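PDB 5HYZ: SCARECROW-LIKE protein 7 from Oryza sativa Japonica Group, which probably acts as a transcription factor in plant development and abiotic stress resistance, and binds DNA in vitro, its GRAS domain being involved in that binding. Local coordinates for residues A[88-92]-A[358-362]; A[205-211]-A[225-229]; A[238-244]-A[366-372]. Residue numbers count along the deposited sequence, not the author numbering.

All three contacts are buried and meet on one mixed sheet of the GRAS domain, but their chemistry follows their place in it. Contact 3 lies within the sheet, where backbone hydrogen bonds join strands 236-242 and 366-374. Contacts 1 and 2 set helices against the sheet with apolar side chains. Contact 1 is the closer neighbour of contact 3, with centres about 7 Å apart: strand 358-363 pairs with strand 366-374, L361 O lying 2.7 Å from L368 N. Contact 2, about 14 Å from contact 3 between centres, adjoins it through strand 202-208, where L209 N lies 2.8 Å from G240 O. Contacts 1 and 2 do not touch.

Contact 1. Residues A[88-92]-A[358-362]; sequences PYSKF and FLSLA
This is helix-on-sheet packing in the Rossmann-like GRAS domain: the first turn of helix 89-104 rests on strand 358-363, which lies in the C-terminal SAW region. P88 occupies the N-cap position, where a proline's missing N-H costs nothing, and its carbonyl closes the first turn (F92 N to P88 O, 2.8 Å). Residues 89-92 are helical and 358-362 are in beta conformation; the closest CA pair is Y89 with L361, at 7.4 Å. Strand alternation sends L359 and L361 toward the helix and S360 and A362 away from it.

The apolar contacts centre on L361, a branched residue (t, p) able to fill the space between three helix side chains. Its CD2 meets P88 CG at 4.0 Å and Y89 CD1 at 3.6 Å. Y89, in the m rotamer, starts out sideways but brings its ring back to the leucine. F92 CE1 touches L359 CD2 at 4.1 Å, and L351 and A336 add further apolar neighbours around F92.

Polar groups are satisfied outside the interface: Y89 OH bonds S268 OG, and S360 OG bonds T370 OG1.

The aromatic contact is a CH-pi interaction. F92 (chi1 166°, chi2 73°) points its ring at the strand, so that L361 CB sits over one face, 3.8 Å from the ring centroid and 15° off the normal, while L359 O lies at the edge, 3.7 Å from F92 CZ.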
loop_
_atom_site.group_PDB
_atom_site.type_symbol
_atom_site.label_atom_id
_atom_site.label_comp_id
_atom_site.label_asym_id
_atom_site.label_seq_id
_atom_site.Cartn_x
_atom_site.Cartn_y
_atom_site.Cartn_z
ATOM N N PRO A 88 3.327 -2.710 -7.903
ATOM C CA PRO A 88 2.015 -2.045 -7.863
ATOM C C PRO A 88 1.027 -2.515 -8.934
ATOM O O PRO A 88 -0.069 -1.906 -9.053
ATOM C CB PRO A 88 2.373 -0.583 -8.109
ATOM C CG PRO A 88 3.564 -0.654 -9.019
ATOM C CD PRO A 88 4.355 -1.859 -8.544
ATOM N N TYR A 89 1.378 -3.566 -9.683
ATOM C CA TYR A 89 0.547 -4.039 -10.799
ATOM C C TYR A 89 -0.914 -4.298 -10.439
ATOM O O TYR A 89 -1.814 -3.699 -11.068
ATOM C CB TYR A 89 1.166 -5.318 -11.427
ATOM C CG TYR A 89 2.607 -5.092 -11.913
ATOM C CD1 TYR A 89 2.889 -4.138 -12.871
ATOM C CD2 TYR A 89 3.665 -5.836 -11.400
ATOM C CE1 TYR A 89 4.209 -3.892 -13.298
ATOM C CE2 TYR A 89 4.993 -5.614 -11.832
ATOM C CZ TYR A 89 5.249 -4.654 -12.767
ATOM O OH TYR A 89 6.543 -4.419 -13.222
ATOM N N SER A 90 -1.185 -5.146 -9.447
ATOM C CA SER A 90 -2.572 -5.475 -9.178
ATOM C C SER A 90 -3.315 -4.287 -8.568
ATOM O O SER A 90 -4.485 -4.064 -8.869
ATOM C CB SER A 90 -2.707 -6.738 -8.272
ATOM O OG SER A 90 -2.185 -6.467 -6.967
ATOM N N LYS A 91 -2.653 -3.483 -7.745
ATOM C CA LYS A 91 -3.338 -2.378 -7.155
ATOM C C LYS A 91 -3.700 -1.357 -8.236
ATOM O O LYS A 91 -4.794 -0.780 -8.226
ATOM C CB LYS A 91 -2.472 -1.729 -6.029
ATOM C CG LYS A 91 -3.275 -0.718 -5.195
ATOM C CD LYS A 91 -2.741 -0.528 -3.764
ATOM C CE LYS A 91 -3.691 0.335 -2.896
ATOM N NZ LYS A 91 -2.984 1.402 -2.069
ATOM N N PHE A 92 -2.750 -1.105 -9.143
ATOM C CA PHE A 92 -3.018 -0.202 -10.267
ATOM C C PHE A 92 -4.257 -0.633 -11.032
ATOM O O PHE A 92 -5.183 0.111 -11.348
ATOM C CB PHE A 92 -1.845 -0.219 -11.223
ATOM C CG PHE A 92 -2.173 0.412 -12.561
ATOM C CD1 PHE A 92 -2.318 1.795 -12.681
ATOM C CD2 PHE A 92 -2.326 -0.385 -13.675
ATOM C CE1 PHE A 92 -2.645 2.358 -13.913
ATOM C CE2 PHE A 92 -2.677 0.194 -14.928
ATOM C CZ PHE A 92 -2.830 1.540 -15.027
ATOM N N PHE A 358 -6.942 3.583 -23.455
ATOM C CA PHE A 358 -6.235 2.705 -22.499
ATOM C C PHE A 358 -5.335 3.481 -21.552
ATOM O O PHE A 358 -4.704 4.440 -21.993
ATOM C CB PHE A 358 -5.320 1.709 -23.222
ATOM C CG PHE A 358 -6.066 0.758 -24.115
ATOM C CD1 PHE A 358 -6.581 -0.433 -23.596
ATOM C CD2 PHE A 358 -6.211 1.021 -25.502
ATOM C CE1 PHE A 358 -7.236 -1.351 -24.455
ATOM C CE2 PHE A 358 -6.890 0.101 -26.361
ATOM C CZ PHE A 358 -7.406 -1.056 -25.849
ATOM N N LEU A 359 -5.175 3.016 -20.315
ATOM C CA LEU A 359 -4.157 3.617 -19.416
ATOM C C LEU A 359 -3.263 2.497 -19.019
ATOM O O LEU A 359 -3.745 1.469 -18.587
ATOM C CB LEU A 359 -4.791 4.256 -18.183
ATOM C CG LEU A 359 -3.768 4.924 -17.237
ATOM C CD1 LEU A 359 -3.089 6.103 -17.911
ATOM C CD2 LEU A 359 -4.506 5.399 -16.028
ATOM N N SER A 360 -1.949 2.641 -19.143
ATOM C CA SER A 360 -1.079 1.511 -18.862
ATOM C C SER A 360 -0.021 1.886 -17.844
ATOM O O SER A 360 0.531 3.021 -17.877
ATOM C CB SER A 360 -0.436 1.031 -20.188
ATOM O OG SER A 360 0.322 -0.135 -19.986
ATOM N N LEU A 361 0.311 0.935 -16.984
ATOM C CA LEU A 361 1.401 1.085 -16.046
ATOM C C LEU A 361 2.617 0.541 -16.764
ATOM O O LEU A 361 2.605 -0.576 -17.289
ATOM C CB LEU A 361 1.126 0.331 -14.757
ATOM C CG LEU A 361 2.247 0.164 -13.753
ATOM C CD1 LEU A 361 2.615 1.587 -13.269
ATOM C CD2 LEU A 361 1.823 -0.730 -12.574
ATOM N N ALA A 362 3.641 1.403 -16.835
ATOM C CA ALA A 362 4.870 1.115 -17.559
ATOM C C ALA A 362 6.109 1.029 -16.688
ATOM O O ALA A 362 6.163 1.620 -15.610
ATOM C CB ALA A 362 5.062 2.222 -18.640
#

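Contact 2. Residues A[205-211]-A[225-229]; sequences VNFMLQL and VLRLA
Strand 202-208 and helix 220-231 are the first two elements of a beta-alpha-beta unit completed by strand 236-242, and here the helix packs back on its own strand. The axes of 205-208 and 225-229 run nearly antiparallel (150°), 10.5 Å apart at closest approach, with V205 opposite A229 (CA-CA 6.7 Å).

V205 (t) and F207 point to the helix; N206 and selenomethionine M208 lie on the other face of the strand, against helix 89-104. F207, with chi1 -68° and chi2 -79°, reaches between three helix residues: V225 CG2 is 4.1 Å from CE1 and A229 CB 4.2 Å from CE2, both near the ring edge, while L226 CD2 is 4.1 Å from CE2. The small A229 lets the backbones close in, its CB also meeting V205 CG1 at 4.1 Å. At L209 (phi/psi 51/52) the chain leaves the strand and brings L211, first residue of a predicted LXXLL motif, back to the helix. The chi1 of L211, between wells at -146° (chi2 44°), sets CD1 3.5 Å from V225 CG1 (V225 is p) and CD2 3.9 Å from L226 CD2 (L226 is m, t).

Every link is between hydrocarbon groups, so the pairing depends on complementary shape and the exclusion of water rather than on directional bonds.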
loop_
_atom_site.group_PDB
_atom_site.type_symbol
_atom_site.label_atom_id
_atom_site.label_comp_id
_atom_site.label_asym_id
_atom_site.label_seq_id
_atom_site.Cartn_x
_atom_site.Cartn_y
_atom_site.Cartn_z
ATOM N N VAL A 205 -19.222 -5.435 -15.324
ATOM C CA VAL A 205 -18.508 -6.688 -15.531
ATOM C C VAL A 205 -17.034 -6.413 -15.503
ATOM O O VAL A 205 -16.579 -5.473 -16.148
ATOM C CB VAL A 205 -18.879 -7.350 -16.904
ATOM C CG1 VAL A 205 -18.178 -8.684 -17.030
ATOM C CG2 VAL A 205 -20.372 -7.631 -16.871
ATOM N N ASN A 206 -16.282 -7.246 -14.787
ATOM C CA ASN A 206 -14.865 -7.001 -14.556
ATOM C C ASN A 206 -14.029 -8.199 -15.093
ATOM O O ASN A 206 -14.272 -9.362 -14.739
ATOM C CB ASN A 206 -14.650 -6.801 -13.025
ATOM C CG ASN A 206 -13.243 -6.431 -12.674
ATOM O OD1 ASN A 206 -12.865 -5.256 -12.875
ATOM N ND2 ASN A 206 -12.508 -7.340 -11.972
ATOM N N PHE A 207 -13.077 -7.931 -15.982
ATOM C CA PHE A 207 -12.130 -8.932 -16.432
ATOM C C PHE A 207 -10.705 -8.492 -16.072
ATOM O O PHE A 207 -10.050 -7.820 -16.877
ATOM C CB PHE A 207 -12.171 -9.064 -17.937
ATOM C CG PHE A 207 -13.460 -9.656 -18.480
ATOM C CD1 PHE A 207 -13.670 -11.033 -18.430
ATOM C CD2 PHE A 207 -14.452 -8.825 -19.042
ATOM C CE1 PHE A 207 -14.825 -11.584 -18.975
ATOM C CE2 PHE A 207 -15.627 -9.375 -19.590
ATOM C CZ PHE A 207 -15.793 -10.776 -19.553
HETATM N N MSE A 208 -10.205 -8.861 -14.912
HETATM C CA MSE A 208 -8.848 -8.383 -14.552
HETATM C C MSE A 208 -7.879 -9.555 -14.672
HETATM O O MSE A 208 -7.958 -10.579 -13.929
HETATM C CB MSE A 208 -8.746 -7.804 -13.111
HETATM C CG MSE A 208 -9.761 -6.747 -12.844
HETATM SE SE MSE A 208 -8.692 -5.126 -13.668
HETATM C CE MSE A 208 -6.944 -6.267 -12.974
ATOM N N LEU A 209 -6.977 -9.460 -15.646
ATOM C CA LEU A 209 -5.972 -10.509 -15.905
ATOM C C LEU A 209 -6.641 -11.885 -16.027
ATOM O O LEU A 209 -6.276 -12.836 -15.331
ATOM C CB LEU A 209 -4.919 -10.512 -14.803
ATOM C CG LEU A 209 -4.171 -9.174 -14.650
ATOM C CD1 LEU A 209 -3.051 -9.280 -13.588
ATOM C CD2 LEU A 209 -3.612 -8.720 -16.034
ATOM N N GLN A 210 -7.646 -11.974 -16.882
ATOM C CA GLN A 210 -8.433 -13.183 -16.940
ATOM C C GLN A 210 -8.665 -13.576 -18.381
ATOM O O GLN A 210 -8.545 -14.747 -18.736
ATOM C CB GLN A 210 -9.782 -12.960 -16.248
ATOM C CG GLN A 210 -10.797 -14.146 -16.477
ATOM C CD GLN A 210 -10.300 -15.370 -15.841
ATOM O OE1 GLN A 210 -9.607 -15.310 -14.835
ATOM N NE2 GLN A 210 -10.602 -16.522 -16.446
ATOM N N LEU A 211 -9.025 -12.600 -19.224
ATOM C CA LEU A 211 -9.540 -12.918 -20.532
ATOM C C LEU A 211 -8.450 -13.500 -21.403
ATOM O O LEU A 211 -8.741 -14.296 -22.321
ATOM C CB LEU A 211 -10.138 -11.657 -21.159
ATOM C CG LEU A 211 -11.331 -11.681 -22.052
ATOM C CD1 LEU A 211 -12.423 -12.634 -21.445
ATOM C CD2 LEU A 211 -11.808 -10.220 -22.294
ATOM N N VAL A 225 -17.626 -15.524 -24.060
ATOM C CA VAL A 225 -17.793 -14.825 -22.781
ATOM C C VAL A 225 -18.039 -13.293 -22.976
ATOM O O VAL A 225 -18.749 -12.699 -22.179
ATOM C CB VAL A 225 -16.586 -15.077 -21.807
ATOM C CG1 VAL A 225 -15.429 -14.213 -22.082
ATOM C CG2 VAL A 225 -17.003 -14.733 -20.341
ATOM N N LEU A 226 -17.466 -12.666 -23.995
ATOM C CA LEU A 226 -17.784 -11.230 -24.273
ATOM C C LEU A 226 -19.237 -11.066 -24.678
ATOM O O LEU A 226 -19.895 -10.114 -24.280
ATOM C CB LEU A 226 -16.879 -10.635 -25.343
ATOM C CG LEU A 226 -15.438 -10.485 -24.887
ATOM C CD1 LEU A 226 -14.546 -9.926 -26.008
ATOM C CD2 LEU A 226 -15.364 -9.558 -23.635
ATOM N N ARG A 227 -19.785 -12.016 -25.446
ATOM C CA ARG A 227 -21.225 -11.948 -25.734
ATOM C C ARG A 227 -22.061 -12.146 -24.508
ATOM O O ARG A 227 -23.089 -11.499 -24.319
ATOM C CB ARG A 227 -21.600 -13.011 -26.807
ATOM C CG ARG A 227 -21.074 -12.596 -28.191
ATOM C CD ARG A 227 -21.384 -13.762 -29.161
ATOM N NE ARG A 227 -21.150 -13.411 -30.555
ATOM C CZ ARG A 227 -21.411 -14.265 -31.564
ATOM N NH1 ARG A 227 -21.876 -15.505 -31.294
ATOM N NH2 ARG A 227 -21.202 -13.908 -32.840
ATOM N N LEU A 228 -21.613 -13.035 -23.645
ATOM C CA LEU A 228 -22.291 -13.258 -22.406
ATOM C C LEU A 228 -22.281 -11.979 -21.563
ATOM O O LEU A 228 -23.283 -11.577 -21.017
ATOM C CB LEU A 228 -21.617 -14.411 -21.684
ATOM C CG LEU A 228 -22.089 -14.803 -20.325
ATOM C CD1 LEU A 228 -23.562 -15.272 -20.420
ATOM C CD2 LEU A 228 -21.229 -15.956 -19.797
ATOM N N ALA A 229 -21.119 -11.341 -21.467
ATOM C CA ALA A 229 -21.051 -10.065 -20.726
ATOM C C ALA A 229 -22.011 -8.993 -21.308
ATOM O O ALA A 229 -22.790 -8.325 -20.588
ATOM C CB ALA A 229 -19.626 -9.538 -20.756
#

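Contact 3. Residues A[238-244]-A[366-372]; sequences TLGEYEV and RPLLTVS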
loop_
_atom_site.group_PDB
_atom_site.type_symbol
_atom_site.label_atom_id
_atom_site.label_comp_id
_atom_site.label_asym_id
_atom_site.label_seq_id
_atom_site.Cartn_x
_atom_site.Cartn_y
_atom_site.Cartn_z
ATOM N N THR A 238 -14.889 -3.595 -17.460
ATOM C CA THR A 238 -13.515 -3.199 -17.275
ATOM C C THR A 238 -12.591 -4.323 -17.652
ATOM O O THR A 238 -12.870 -5.502 -17.387
ATOM C CB THR A 238 -13.237 -2.764 -15.808
ATOM O OG1 THR A 238 -13.859 -3.704 -14.927
ATOM C CG2 THR A 238 -13.930 -1.436 -15.558
ATOM N N LEU A 239 -11.500 -3.947 -18.319
ATOM C CA LEU A 239 -10.568 -4.914 -18.848
ATOM C C LEU A 239 -9.178 -4.584 -18.349
ATOM O O LEU A 239 -8.694 -3.436 -18.551
ATOM C CB LEU A 239 -10.574 -4.900 -20.390
ATOM C CG LEU A 239 -9.597 -5.854 -21.089
ATOM C CD1 LEU A 239 -10.018 -7.297 -20.827
ATOM C CD2 LEU A 239 -9.689 -5.579 -22.634
ATOM N N GLY A 240 -8.505 -5.534 -17.722
ATOM C CA GLY A 240 -7.114 -5.292 -17.365
ATOM C C GLY A 240 -6.274 -6.413 -17.935
ATOM O O GLY A 240 -6.542 -7.577 -17.659
ATOM N N GLU A 241 -5.225 -6.109 -18.704
ATOM C CA GLU A 241 -4.557 -7.157 -19.460
ATOM C C GLU A 241 -3.057 -6.884 -19.518
ATOM O O GLU A 241 -2.623 -5.747 -19.403
ATOM C CB GLU A 241 -5.144 -7.264 -20.872
ATOM C CG GLU A 241 -6.312 -8.283 -21.030
ATOM C CD GLU A 241 -5.897 -9.691 -20.584
ATOM O OE1 GLU A 241 -4.699 -9.994 -20.705
ATOM O OE2 GLU A 241 -6.731 -10.466 -20.069
ATOM N N TYR A 242 -2.284 -7.942 -19.674
ATOM C CA TYR A 242 -0.832 -7.818 -19.918
ATOM C C TYR A 242 -0.581 -7.221 -21.298
ATOM O O TYR A 242 -1.197 -7.641 -22.291
ATOM C CB TYR A 242 -0.175 -9.196 -19.822
ATOM C CG TYR A 242 -0.376 -9.871 -18.467
ATOM C CD1 TYR A 242 0.247 -9.376 -17.335
ATOM C CD2 TYR A 242 -1.191 -10.999 -18.342
ATOM C CE1 TYR A 242 0.095 -9.996 -16.071
ATOM C CE2 TYR A 242 -1.357 -11.635 -17.095
ATOM C CZ TYR A 242 -0.697 -11.133 -15.972
ATOM O OH TYR A 242 -0.865 -11.755 -14.761
ATOM N N GLU A 243 0.343 -6.283 -21.386
ATOM C CA GLU A 243 0.496 -5.544 -22.629
ATOM C C GLU A 243 1.594 -6.180 -23.442
ATOM O O GLU A 243 2.725 -5.668 -23.445
ATOM C CB GLU A 243 0.812 -4.061 -22.304
ATOM C CG GLU A 243 0.896 -3.136 -23.501
ATOM C CD GLU A 243 -0.375 -3.119 -24.291
ATOM O OE1 GLU A 243 -1.474 -2.975 -23.689
ATOM O OE2 GLU A 243 -0.295 -3.243 -25.526
ATOM N N VAL A 244 1.286 -7.301 -24.108
ATOM C CA VAL A 244 2.375 -7.972 -24.878
ATOM C C VAL A 244 1.688 -8.804 -25.945
ATOM O O VAL A 244 0.657 -9.397 -25.664
ATOM C CB VAL A 244 3.317 -8.819 -23.962
ATOM C CG1 VAL A 244 2.541 -9.929 -23.258
ATOM C CG2 VAL A 244 4.500 -9.380 -24.817
ATOM N N ARG A 366 7.995 1.438 -20.921
ATOM C CA ARG A 366 7.425 0.308 -21.641
ATOM C C ARG A 366 6.138 -0.147 -20.920
ATOM O O ARG A 366 6.224 -0.607 -19.804
ATOM C CB ARG A 366 8.470 -0.824 -21.699
ATOM C CG ARG A 366 8.052 -2.343 -21.774
ATOM C CD ARG A 366 6.912 -2.638 -22.700
ATOM N NE ARG A 366 6.797 -4.019 -23.183
ATOM C CZ ARG A 366 5.678 -4.440 -23.770
ATOM N NH1 ARG A 366 4.649 -3.582 -23.862
ATOM N NH2 ARG A 366 5.555 -5.672 -24.260
ATOM N N PRO A 367 5.001 -0.027 -21.579
ATOM C CA PRO A 367 3.694 -0.386 -20.995
ATOM C C PRO A 367 3.700 -1.853 -20.602
ATOM O O PRO A 367 4.121 -2.662 -21.436
ATOM C CB PRO A 367 2.704 -0.129 -22.151
ATOM C CG PRO A 367 3.405 0.791 -23.073
ATOM C CD PRO A 367 4.870 0.596 -22.910
ATOM N N LEU A 368 3.238 -2.203 -19.398
ATOM C CA LEU A 368 3.228 -3.592 -18.978
ATOM C C LEU A 368 1.842 -4.094 -18.659
ATOM O O LEU A 368 1.523 -5.266 -18.951
ATOM C CB LEU A 368 4.086 -3.806 -17.738
ATOM C CG LEU A 368 5.583 -3.585 -17.919
ATOM C CD1 LEU A 368 6.303 -3.908 -16.635
ATOM C CD2 LEU A 368 6.157 -4.424 -19.115
ATOM N N LEU A 369 1.038 -3.234 -18.040
ATOM C CA LEU A 369 -0.335 -3.709 -17.569
ATOM C C LEU A 369 -1.308 -2.620 -17.956
ATOM O O LEU A 369 -1.152 -1.467 -17.528
ATOM C CB LEU A 369 -0.369 -3.922 -16.053
ATOM C CG LEU A 369 -1.493 -4.868 -15.587
ATOM C CD1 LEU A 369 -1.294 -5.143 -14.120
ATOM C CD2 LEU A 369 -2.839 -4.268 -15.758
ATOM N N THR A 370 -2.284 -2.936 -18.786
ATOM C CA THR A 370 -3.169 -1.927 -19.362
ATOM C C THR A 370 -4.608 -2.085 -18.896
ATOM O O THR A 370 -5.133 -3.206 -18.875
ATOM C CB THR A 370 -3.069 -2.053 -20.878
ATOM O OG1 THR A 370 -1.663 -1.945 -21.193
ATOM C CG2 THR A 370 -3.837 -1.006 -21.605
ATOM N N VAL A 371 -5.269 -0.978 -18.580
ATOM C CA VAL A 371 -6.642 -1.029 -18.101
ATOM C C VAL A 371 -7.483 -0.191 -19.040
ATOM O O VAL A 371 -7.034 0.857 -19.540
ATOM C CB VAL A 371 -6.755 -0.480 -16.659
ATOM C CG1 VAL A 371 -8.254 -0.385 -16.224
ATOM C CG2 VAL A 371 -6.077 -1.513 -15.692
ATOM N N SER A 372 -8.705 -0.636 -19.322
ATOM C CA SER A 372 -9.630 0.123 -20.171
ATOM C C SER A 372 -11.066 -0.177 -19.760
ATOM O O SER A 372 -11.329 -1.174 -19.069
ATOM C CB SER A 372 -9.439 -0.226 -21.665
ATOM O OG SER A 372 -9.443 -1.634 -21.833
HETATM O O HOH W 1 -7.214 -2.915 -21.238
#
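Antiparallel strand pairing joins the PFYRE and SAW regions here, adding the C-terminal strand 366-374 to strand 236-242, which is parallel to its other neighbour, strand 202-208. L239-S372 and E241-T370 are hydrogen-bonded pairs, each with two 2.9 Å N-to-O bonds: L239 N to S372 O and S372 N to L239 O, then E241 N to T370 O and T370 N to E241 O. G240-V371 and Y242-L369 are non-hydrogen-bonded pairs; G240 CA makes a CA-H...O contact with T370 O (3.2 Å). Beyond them, E243 N still reaches L368 O (2.9 Å). E243 then centres an inverse gamma turn, and its carboxylate OE1 accepts a 2.7 Å bond from T370 OG1, an acid well matched to a hydroxyl inside the protein. One water bridges L239 O (3.1 Å) and S372 OG (2.6 Å); S372 OG is also hydrogen-bonded to W374 NE1.

L368 and L369 form a classic bulge opposite L361 of strand 358-363. Helix 89-104 covers the V371 and L369 face through T96 and Y89, while R366 extends to Y261 and S264 of helix 251-272.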